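Local coordinates for endoglucanase, family GH5 (Zobellia galactanivorans, PDB 6GL2), which hydrolyses hemicellulose, probably cutting beta-linked glucose chains such as mixed-linked glucan, as a family GH5 glycoside hydrolase, at residues A[257-262]-A[269-274]. Numbering follows the deposited sequence.
Sequences DKIRDK and RAVVMG
Ile259 carries the helix side of this contact, meeting Val271 and Met273 of the strand with two different branches. The segment 257-262 begins with a charged residue, Asp257, that lies far from the strand: Asp257 OD1 lies 3.2 Å from Arg260 NH1 but about 3.0 Å above one face of the guanidinium, so the attraction is electrostatic without an N-H aimed at the oxygen. A second partner, Arg301 NE, also pairs with this carboxylate. One residue past Lys258, Ile259 points at the barrel. Its CG2, anti to the backbone N, reaches Val271 CG1 at 3.9 Å, while CD1, at the far end of the other branch, touches Met273 CE at 3.7 Å. Both strand side chains cross Ile259 at about a right angle, and all three residues are buried. Met273 gets its methyl there by bending at chi2 (72°) and chi3 (75°), which turns the chain end closer to the helix than its CB direction alone would suggest. Arg260 bridges the two aspartates, donating from NE to Asp261 OD1 at 2.9 Å, nearly in the guanidinium plane but from above the carboxylate plane. The contact itself is purely apolar, 125 Å² in all, while the salt bridges belong to the helix alone, with Arg260 pointing away from the strand. This is the layer between helix and barrel in a TIM-barrel fold: helix 246-266 leads into strand 271-276, Phe263 and Ile264 of the same helix also touch Val271, Leu256 touches Met273, and the strand runs parallel between strands 222-227 and 304-307.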
loop_
_atom_site.group_PDB
_atom_site.type_symbol
_atom_site.label_atom_id
_atom_site.label_comp_id
_atom_site.label_asym_id
_atom_site.label_seq_id
_atom_site.Cartn_x
_atom_site.Cartn_y
_atom_site.Cartn_z
ATOM N N ASP A 257 -13.237 11.812 -6.819
ATOM C CA ASP A 257 -14.535 12.194 -6.187
ATOM C C ASP A 257 -15.429 10.970 -5.878
ATOM O O ASP A 257 -16.089 10.937 -4.890
ATOM C CB ASP A 257 -15.317 13.228 -7.048
ATOM C CG ASP A 257 -14.658 14.538 -7.125
ATOM O OD1 ASP A 257 -13.862 14.955 -6.275
ATOM O OD2 ASP A 257 -15.135 15.366 -7.982
ATOM N N LYS A 258 -15.343 9.930 -6.728
ATOM C CA LYS A 258 -15.981 8.657 -6.470
ATOM C C LYS A 258 -15.501 8.025 -5.145
ATOM O O LYS A 258 -16.225 7.565 -4.293
ATOM C CB LYS A 258 -15.776 7.708 -7.648
ATOM C CG LYS A 258 -16.120 6.278 -7.546
ATOM C CD LYS A 258 -15.784 5.569 -8.886
ATOM C CE LYS A 258 -14.324 4.998 -9.043
ATOM N NZ LYS A 258 -13.804 4.144 -10.226
ATOM N N ILE A 259 -14.167 8.028 -5.001
ATOM C CA ILE A 259 -13.507 7.482 -3.800
ATOM C C ILE A 259 -13.890 8.329 -2.570
ATOM O O ILE A 259 -14.272 7.836 -1.515
ATOM C CB ILE A 259 -11.987 7.491 -4.030
ATOM C CG1 ILE A 259 -11.619 6.566 -5.198
ATOM C CG2 ILE A 259 -11.220 7.262 -2.711
ATOM C CD1 ILE A 259 -10.185 6.753 -5.653
ATOM N N ARG A 260 -13.772 9.660 -2.695
ATOM C CA ARG A 260 -14.170 10.561 -1.618
ATOM C C ARG A 260 -15.634 10.389 -1.208
ATOM O O ARG A 260 -16.003 10.238 -0.058
ATOM C CB ARG A 260 -13.943 12.050 -1.992
ATOM C CG ARG A 260 -14.553 13.069 -1.047
ATOM C CD ARG A 260 -14.745 14.433 -1.718
ATOM N NE ARG A 260 -15.722 14.430 -2.863
ATOM C CZ ARG A 260 -15.819 15.411 -3.760
ATOM N NH1 ARG A 260 -14.985 16.464 -3.690
ATOM N NH2 ARG A 260 -16.695 15.334 -4.750
ATOM N N ASP A 261 -16.471 10.406 -2.245
ATOM C CA ASP A 261 -17.935 10.325 -1.969
ATOM C C ASP A 261 -18.361 9.070 -1.228
ATOM O O ASP A 261 -19.202 9.083 -0.315
ATOM C CB ASP A 261 -18.737 10.550 -3.242
ATOM C CG ASP A 261 -18.602 11.976 -3.796
ATOM O OD1 ASP A 261 -18.117 12.880 -3.106
ATOM O OD2 ASP A 261 -19.013 12.141 -4.998
ATOM N N LYS A 262 -17.745 7.933 -1.603
ATOM C CA LYS A 262 -18.093 6.638 -1.002
ATOM C C LYS A 262 -17.475 6.568 0.388
ATOM O O LYS A 262 -18.132 6.353 1.364
ATOM C CB LYS A 262 -17.633 5.447 -1.839
ATOM C CG LYS A 262 -17.903 4.101 -1.199
ATOM C CD LYS A 262 -19.428 3.915 -1.209
ATOM C CE LYS A 262 -19.975 2.539 -0.869
ATOM N NZ LYS A 262 -21.471 2.617 -1.067
ATOM N N ARG A 269 -14.847 7.399 6.555
ATOM C CA ARG A 269 -13.545 6.737 6.625
ATOM C C ARG A 269 -12.496 7.576 5.953
ATOM O O ARG A 269 -12.735 8.224 4.951
ATOM C CB ARG A 269 -13.592 5.418 5.945
ATOM C CG ARG A 269 -14.472 4.394 6.563
ATOM C CD ARG A 269 -13.799 3.767 7.767
ATOM N NE ARG A 269 -14.691 2.967 8.581
ATOM C CZ ARG A 269 -14.364 2.485 9.757
ATOM N NH1 ARG A 269 -13.106 2.553 10.209
ATOM N NH2 ARG A 269 -15.280 1.827 10.442
ATOM N N ALA A 270 -11.239 7.439 6.385
ATOM C CA ALA A 270 -10.114 8.080 5.720
ATOM C C ALA A 270 -9.517 7.077 4.702
ATOM O O ALA A 270 -9.743 5.896 4.838
ATOM C CB ALA A 270 -9.053 8.446 6.790
ATOM N N VAL A 271 -8.874 7.641 3.703
ATOM C CA VAL A 271 -8.337 6.910 2.578
ATOM C C VAL A 271 -6.870 7.204 2.395
ATOM O O VAL A 271 -6.412 8.341 2.290
ATOM C CB VAL A 271 -9.103 7.241 1.290
ATOM C CG1 VAL A 271 -8.606 6.384 0.104
ATOM C CG2 VAL A 271 -10.631 6.971 1.514
ATOM N N VAL A 272 -6.124 6.075 2.182
ATOM C CA VAL A 272 -4.679 6.149 1.704
ATOM C C VAL A 272 -4.618 5.531 0.324
ATOM O O VAL A 272 -5.041 4.394 0.130
ATOM C CB VAL A 272 -3.793 5.431 2.704
ATOM C CG1 VAL A 272 -2.375 5.376 2.136
ATOM C CG2 VAL A 272 -3.725 6.128 4.024
ATOM N N MET A 273 -4.191 6.336 -0.625
ATOM C CA MET A 273 -3.926 5.902 -1.978
ATOM C C MET A 273 -2.531 5.298 -1.991
ATOM O O MET A 273 -1.548 5.942 -2.230
ATOM C CB MET A 273 -3.972 7.050 -2.968
ATOM C CG MET A 273 -3.945 6.591 -4.395
ATOM S SD MET A 273 -5.430 5.807 -4.973
ATOM C CE MET A 273 -6.522 7.190 -5.170
ATOM N N GLY A 274 -2.491 4.022 -1.613
ATOM C CA GLY A 274 -1.218 3.394 -1.210
ATOM C C GLY A 274 -0.337 3.076 -2.404
ATOM O O GLY A 274 0.893 2.902 -2.208
#